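Local coordinates for uncharacterized protein YacP (Bacillus subtilis, PDB 5MQ8) that acts as an endoribonuclease involved in ribosome-dependent mRNA decay, and carries an NYN domain of the PIN clan, at residues A[25-31]-A[57-63]; A[48-54]-A[69-74]. All coordinates share one frame. Residues are numbered along the deposited sequence.

The two contacts illustrate how one α/β layer changes its chemistry from sheet to surface. Interaction 2 is the inner one: strands 47-52 and 70-73 pair in parallel through regular backbone hydrogen bonds and largely aliphatic or aromatic side chains. Interaction 1 lies further out, where the loop joining these same two strands meets the start of helix 23-44, and charged side chains do most of the work. Their segments alternate along the chain. They also touch directly: Arg30 CG lies 3.6 Å from Phe52 CZ, and Lys58 O lies 3.3 Å from Phe73 CZ, so the aliphatic part of Arg30 and the loop backbone pack on the two phenylalanines of the strand pair.

Interaction 1 of 2, residues A[25-31]-A[57-63]; sequences SFEEARD and VKGLEKK
A helix can be fastened to an irregular loop largely by polar contacts. Glu27-Asp31 are right-handed helix (Arg30 N to Phe26 O, 2.9 Å), preceded by Ser25 and Phe26 with phi near +57°; 57-63 is a loop, extended through Val57-Gly59 and turning at Leu60-Glu61. The backbones come closest at Ser25 and Lys58 (CA-CA 4.9 Å), where Lys58 N donates to Ser25 O at 2.9 Å. Arg30, chi1 t and chi3 m, grips the loop: NH2 and NE donate to Lys58 O, at 2.9 and 3.2 Å. Lys63 NZ bridges Asp31 OD2 (3.0 Å) and, weakly, Glu27 OE2 (3.3 Å), while Arg30 NH1 pairs with Asp31 OD1 (2.8 Å). Water 1 links Glu27 OE2 (2.9 Å) to Arg30 NH2 (3.0 Å). Among apolar contacts, Leu60 CD1 covers one guanidinium face, 3.6 Å from Arg30 NE, and Val57 CG1 meets Arg30 CB at 3.8 Å. Glu27, Arg30, Asp31, Lys58, Glu61 and Lys63 form a salt-bridge network joining inter-strand loop to helix in the PIN-clan α/β domain.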
loop_
_atom_site.group_PDB
_atom_site.type_symbol
_atom_site.label_atom_id
_atom_site.label_comp_id
_atom_site.label_asym_id
_atom_site.label_seq_id
_atom_site.Cartn_x
_atom_site.Cartn_y
_atom_site.Cartn_z
ATOM N N SER A 25 -13.360 4.172 -23.400
ATOM C CA SER A 25 -14.270 3.021 -23.280
ATOM C C SER A 25 -14.230 2.362 -21.868
ATOM O O SER A 25 -14.040 1.145 -21.725
ATOM C CB SER A 25 -14.038 2.007 -24.404
ATOM O OG SER A 25 -14.364 2.547 -25.674
ATOM N N PHE A 26 -14.420 3.208 -20.829
ATOM C CA PHE A 26 -14.460 2.851 -19.406
ATOM C C PHE A 26 -13.190 2.127 -18.911
ATOM O O PHE A 26 -13.289 1.222 -18.084
ATOM C CB PHE A 26 -15.736 2.041 -19.090
ATOM C CG PHE A 26 -17.034 2.774 -19.322
ATOM C CD1 PHE A 26 -17.602 3.550 -18.314
ATOM C CD2 PHE A 26 -17.715 2.655 -20.531
ATOM C CE1 PHE A 26 -18.826 4.199 -18.513
ATOM C CE2 PHE A 26 -18.930 3.322 -20.736
ATOM C CZ PHE A 26 -19.477 4.085 -19.725
ATOM N N GLU A 27 -12.005 2.541 -19.413
ATOM C CA GLU A 27 -10.705 1.943 -19.089
ATOM C C GLU A 27 -10.404 1.957 -17.592
ATOM O O GLU A 27 -9.968 0.941 -17.052
ATOM C CB GLU A 27 -9.580 2.611 -19.885
ATOM C CG GLU A 27 -8.226 1.944 -19.698
ATOM C CD GLU A 27 -7.050 2.586 -20.407
ATOM O OE1 GLU A 27 -7.038 3.831 -20.548
ATOM O OE2 GLU A 27 -6.113 1.843 -20.778
ATOM N N GLU A 28 -10.641 3.105 -16.932
ATOM C CA GLU A 28 -10.428 3.264 -15.504
ATOM C C GLU A 28 -11.463 2.468 -14.714
ATOM O O GLU A 28 -11.093 1.796 -13.749
ATOM C CB GLU A 28 -10.410 4.744 -15.100
ATOM C CG GLU A 28 -9.068 5.391 -15.388
ATOM C CD GLU A 28 -8.938 6.889 -15.176
ATOM O OE1 GLU A 28 -9.659 7.456 -14.321
ATOM O OE2 GLU A 28 -8.083 7.495 -15.859
ATOM N N ALA A 29 -12.738 2.493 -15.150
ATOM C CA ALA A 29 -13.811 1.751 -14.482
ATOM C C ALA A 29 -13.553 0.230 -14.512
ATOM O O ALA A 29 -13.760 -0.452 -13.506
ATOM C CB ALA A 29 -15.152 2.084 -15.108
ATOM N N ARG A 30 -13.049 -0.275 -15.651
ATOM C CA ARG A 30 -12.679 -1.670 -15.879
ATOM C C ARG A 30 -11.553 -2.078 -14.905
ATOM O O ARG A 30 -11.673 -3.093 -14.225
ATOM C CB ARG A 30 -12.266 -1.856 -17.346
ATOM C CG ARG A 30 -11.656 -3.205 -17.696
ATOM C CD ARG A 30 -10.176 -3.054 -17.966
ATOM N NE ARG A 30 -9.914 -2.786 -19.366
ATOM C CZ ARG A 30 -8.791 -2.253 -19.829
ATOM N NH1 ARG A 30 -7.822 -1.890 -18.995
ATOM N NH2 ARG A 30 -8.630 -2.066 -21.128
ATOM N N ASP A 31 -10.493 -1.260 -14.821
ATOM C CA ASP A 31 -9.353 -1.479 -13.937
ATOM C C ASP A 31 -9.745 -1.511 -12.462
ATOM O O ASP A 31 -9.300 -2.405 -11.748
ATOM C CB ASP A 31 -8.277 -0.410 -14.187
ATOM C CG ASP A 31 -7.543 -0.545 -15.517
ATOM O OD1 ASP A 31 -7.678 -1.606 -16.167
ATOM O OD2 ASP A 31 -6.823 0.407 -15.896
ATOM N N VAL A 57 -16.596 -2.032 -23.575
ATOM C CA VAL A 57 -15.451 -1.866 -22.684
ATOM C C VAL A 57 -14.139 -2.077 -23.431
ATOM O O VAL A 57 -14.009 -3.028 -24.207
ATOM C CB VAL A 57 -15.555 -2.756 -21.408
ATOM C CG1 VAL A 57 -14.418 -2.463 -20.417
ATOM C CG2 VAL A 57 -16.915 -2.596 -20.722
ATOM N N LYS A 58 -13.171 -1.178 -23.166
ATOM C CA LYS A 58 -11.820 -1.165 -23.723
ATOM C C LYS A 58 -11.111 -2.489 -23.444
ATOM O O LYS A 58 -11.092 -2.957 -22.300
ATOM C CB LYS A 58 -11.038 0.021 -23.122
ATOM C CG LYS A 58 -9.552 0.079 -23.452
ATOM C CD LYS A 58 -9.215 0.830 -24.725
ATOM C CE LYS A 58 -7.878 0.393 -25.279
ATOM N NZ LYS A 58 -6.739 0.796 -24.402
ATOM N N GLY A 59 -10.556 -3.076 -24.506
ATOM C CA GLY A 59 -9.809 -4.325 -24.447
ATOM C C GLY A 59 -8.496 -4.166 -23.709
ATOM O O GLY A 59 -7.937 -3.062 -23.646
ATOM N N LEU A 60 -8.030 -5.267 -23.105
ATOM C CA LEU A 60 -6.791 -5.338 -22.331
ATOM C C LEU A 60 -5.548 -5.061 -23.184
ATOM O O LEU A 60 -4.648 -4.349 -22.723
ATOM C CB LEU A 60 -6.687 -6.714 -21.644
ATOM C CG LEU A 60 -6.943 -6.802 -20.131
ATOM C CD1 LEU A 60 -7.998 -5.818 -19.646
ATOM C CD2 LEU A 60 -7.348 -8.211 -19.737
ATOM N N GLU A 61 -5.519 -5.596 -24.436
ATOM C CA GLU A 61 -4.411 -5.475 -25.398
ATOM C C GLU A 61 -3.111 -6.017 -24.772
ATOM O O GLU A 61 -2.977 -7.235 -24.626
ATOM C CB GLU A 61 -4.248 -4.028 -25.934
ATOM C CG GLU A 61 -5.375 -3.541 -26.829
ATOM C CD GLU A 61 -5.114 -2.189 -27.469
ATOM O OE1 GLU A 61 -4.798 -2.155 -28.681
ATOM O OE2 GLU A 61 -5.217 -1.163 -26.757
ATOM N N LYS A 62 -2.196 -5.118 -24.342
ATOM C CA LYS A 62 -0.929 -5.477 -23.699
ATOM C C LYS A 62 -1.172 -5.934 -22.259
ATOM O O LYS A 62 -0.698 -7.006 -21.880
ATOM C CB LYS A 62 0.052 -4.285 -23.724
ATOM C CG LYS A 62 1.454 -4.611 -23.212
ATOM C CD LYS A 62 2.392 -3.418 -23.331
ATOM C CE LYS A 62 3.841 -3.841 -23.381
ATOM N NZ LYS A 62 4.384 -4.160 -22.033
ATOM N N LYS A 63 -1.903 -5.103 -21.470
ATOM C CA LYS A 63 -2.226 -5.274 -20.050
ATOM C C LYS A 63 -2.467 -6.715 -19.608
ATOM O O LYS A 63 -3.382 -7.393 -20.095
ATOM C CB LYS A 63 -3.420 -4.391 -19.642
ATOM C CG LYS A 63 -3.041 -3.157 -18.835
ATOM C CD LYS A 63 -4.210 -2.181 -18.730
ATOM C CE LYS A 63 -3.810 -0.875 -18.087
ATOM N NZ LYS A 63 -4.871 0.163 -18.213
HETATM O O HOH W 1 -5.956 -0.889 -21.667
#

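Interaction 2 of 2, residues A[48-54]-A[69-74]; sequences VIVVFDA and VEVIFT
Valines and phenylalanines on one face, isoleucines and Val51 on the other, form the apolar centre of this parallel strand pair, at the edge of the five-stranded sheet of a PIN-clan α/β domain. On the face carrying Val50, Phe52, Val71 and Phe73, Val50 CG2 meets Val69 CG1 at 3.6 Å and Val71 CG1 meets the edge of the Phe52 ring, 3.7 Å from CD2. Both phenylalanines have chi1 m; Phe52 CB makes a CH-pi contact over the face of Phe73, 4.0 Å from its centroid. Helix 23-44 packs on Val50 and Phe52. On the other face Ile49 CG2 touches Ile72 CD1 at 3.8 Å, and helix 80-90 covers Val51 and Ile72. The strands cross at -22° with axes 4.7 Å apart, in the register Ile49-Glu70 to Phe52-Phe73. Alternate residues of 48-52 bond: Val50 N to Glu70 O (2.8 Å), Ile72 N to Val50 O (2.8 Å), Phe52 N to Ile72 O (2.9 Å) and Thr74 N to Phe52 O (3.0 Å). At the starting end water 2 joins Val48 O (2.7 Å) to Glu70 N (2.9 Å). Beyond the last rung a side chain takes over from the backbone: Ala54 N donates to Thr74 OG1 at 3.1 Å.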
loop_
_atom_site.group_PDB
_atom_site.type_symbol
_atom_site.label_atom_id
_atom_site.label_comp_id
_atom_site.label_asym_id
_atom_site.label_seq_id
_atom_site.Cartn_x
_atom_site.Cartn_y
_atom_site.Cartn_z
ATOM N N VAL A 48 -13.753 -16.164 -9.418
ATOM C CA VAL A 48 -14.382 -14.983 -10.011
ATOM C C VAL A 48 -13.978 -14.835 -11.461
ATOM O O VAL A 48 -12.789 -14.831 -11.770
ATOM C CB VAL A 48 -14.079 -13.685 -9.207
ATOM C CG1 VAL A 48 -14.709 -12.463 -9.871
ATOM C CG2 VAL A 48 -14.549 -13.798 -7.761
ATOM N N ILE A 49 -14.973 -14.709 -12.358
ATOM C CA ILE A 49 -14.722 -14.476 -13.775
ATOM C C ILE A 49 -15.476 -13.215 -14.189
ATOM O O ILE A 49 -16.693 -13.138 -14.029
ATOM C CB ILE A 49 -15.007 -15.704 -14.689
ATOM C CG1 ILE A 49 -14.201 -16.947 -14.217
ATOM C CG2 ILE A 49 -14.680 -15.357 -16.160
ATOM C CD1 ILE A 49 -14.522 -18.273 -14.931
ATOM N N VAL A 50 -14.753 -12.229 -14.717
ATOM C CA VAL A 50 -15.369 -10.975 -15.153
ATOM C C VAL A 50 -15.501 -10.991 -16.674
ATOM O O VAL A 50 -14.506 -11.148 -17.382
ATOM C CB VAL A 50 -14.643 -9.712 -14.608
ATOM C CG1 VAL A 50 -15.410 -8.440 -14.961
ATOM C CG2 VAL A 50 -14.460 -9.802 -13.094
ATOM N N VAL A 51 -16.733 -10.830 -17.157
ATOM C CA VAL A 51 -17.071 -10.821 -18.578
ATOM C C VAL A 51 -17.421 -9.406 -19.025
ATOM O O VAL A 51 -18.372 -8.789 -18.527
ATOM C CB VAL A 51 -18.179 -11.863 -18.925
ATOM C CG1 VAL A 51 -18.571 -11.807 -20.408
ATOM C CG2 VAL A 51 -17.731 -13.265 -18.551
ATOM N N PHE A 52 -16.637 -8.898 -19.957
ATOM C CA PHE A 52 -16.821 -7.581 -20.517
ATOM C C PHE A 52 -17.297 -7.677 -21.955
ATOM O O PHE A 52 -16.716 -8.406 -22.767
ATOM C CB PHE A 52 -15.520 -6.768 -20.467
ATOM C CG PHE A 52 -15.076 -6.338 -19.091
ATOM C CD1 PHE A 52 -15.803 -5.396 -18.366
ATOM C CD2 PHE A 52 -13.894 -6.822 -18.541
ATOM C CE1 PHE A 52 -15.369 -4.972 -17.101
ATOM C CE2 PHE A 52 -13.463 -6.395 -17.275
ATOM C CZ PHE A 52 -14.209 -5.482 -16.562
ATOM N N ASP A 53 -18.347 -6.918 -22.271
ATOM C CA ASP A 53 -18.853 -6.825 -23.622
ATOM C C ASP A 53 -17.761 -6.026 -24.383
ATOM O O ASP A 53 -17.488 -4.877 -24.026
ATOM C CB ASP A 53 -20.197 -6.068 -23.623
ATOM C CG ASP A 53 -20.834 -5.984 -25.000
ATOM O OD1 ASP A 53 -20.221 -5.362 -25.902
ATOM O OD2 ASP A 53 -21.934 -6.556 -25.179
ATOM N N ALA A 54 -17.105 -6.667 -25.379
ATOM C CA ALA A 54 -16.004 -6.083 -26.165
ATOM C C ALA A 54 -16.356 -4.806 -26.961
ATOM O O ALA A 54 -15.453 -4.032 -27.289
ATOM C CB ALA A 54 -15.412 -7.134 -27.091
ATOM N N VAL A 69 -7.972 -12.644 -10.913
ATOM C CA VAL A 69 -9.231 -12.515 -11.664
ATOM C C VAL A 69 -9.092 -12.910 -13.112
ATOM O O VAL A 69 -8.303 -12.312 -13.843
ATOM C CB VAL A 69 -9.827 -11.077 -11.588
ATOM C CG1 VAL A 69 -11.286 -11.058 -12.012
ATOM C CG2 VAL A 69 -9.675 -10.475 -10.213
ATOM N N GLU A 70 -9.942 -13.829 -13.552
ATOM C CA GLU A 70 -10.001 -14.177 -14.964
ATOM C C GLU A 70 -10.908 -13.120 -15.631
ATOM O O GLU A 70 -12.029 -12.886 -15.179
ATOM C CB GLU A 70 -10.567 -15.585 -15.154
ATOM C CG GLU A 70 -10.481 -16.065 -16.591
ATOM C CD GLU A 70 -10.866 -17.509 -16.823
ATOM O OE1 GLU A 70 -10.938 -17.898 -18.008
ATOM O OE2 GLU A 70 -11.083 -18.254 -15.841
ATOM N N VAL A 71 -10.398 -12.468 -16.671
ATOM C CA VAL A 71 -11.108 -11.431 -17.408
ATOM C C VAL A 71 -11.322 -11.921 -18.835
ATOM O O VAL A 71 -10.352 -12.253 -19.521
ATOM C CB VAL A 71 -10.354 -10.078 -17.336
ATOM C CG1 VAL A 71 -10.969 -9.053 -18.274
ATOM C CG2 VAL A 71 -10.309 -9.549 -15.899
ATOM N N ILE A 72 -12.599 -11.985 -19.271
ATOM C CA ILE A 72 -12.976 -12.477 -20.597
ATOM C C ILE A 72 -13.763 -11.434 -21.360
ATOM O O ILE A 72 -14.695 -10.853 -20.820
ATOM C CB ILE A 72 -13.711 -13.854 -20.508
ATOM C CG1 ILE A 72 -12.723 -14.958 -20.109
ATOM C CG2 ILE A 72 -14.404 -14.234 -21.835
ATOM C CD1 ILE A 72 -13.323 -16.187 -19.611
ATOM N N PHE A 73 -13.365 -11.182 -22.604
ATOM C CA PHE A 73 -14.074 -10.274 -23.485
ATOM C C PHE A 73 -14.924 -11.108 -24.441
ATOM O O PHE A 73 -14.501 -12.195 -24.842
ATOM C CB PHE A 73 -13.097 -9.348 -24.232
ATOM C CG PHE A 73 -12.596 -8.204 -23.379
ATOM C CD1 PHE A 73 -11.578 -8.398 -22.456
ATOM C CD2 PHE A 73 -13.165 -6.944 -23.475
ATOM C CE1 PHE A 73 -11.131 -7.348 -21.646
ATOM C CE2 PHE A 73 -12.710 -5.893 -22.673
ATOM C CZ PHE A 73 -11.700 -6.107 -21.754
ATOM N N THR A 74 -16.145 -10.635 -24.762
ATOM C CA THR A 74 -17.037 -11.348 -25.688
ATOM C C THR A 74 -16.477 -11.286 -27.125
ATOM O O THR A 74 -15.590 -10.476 -27.403
ATOM C CB THR A 74 -18.468 -10.773 -25.634
ATOM O OG1 THR A 74 -18.448 -9.381 -25.960
ATOM C CG2 THR A 74 -19.153 -11.003 -24.302
HETATM O O HOH W 2 -10.315 -15.998 -11.730
#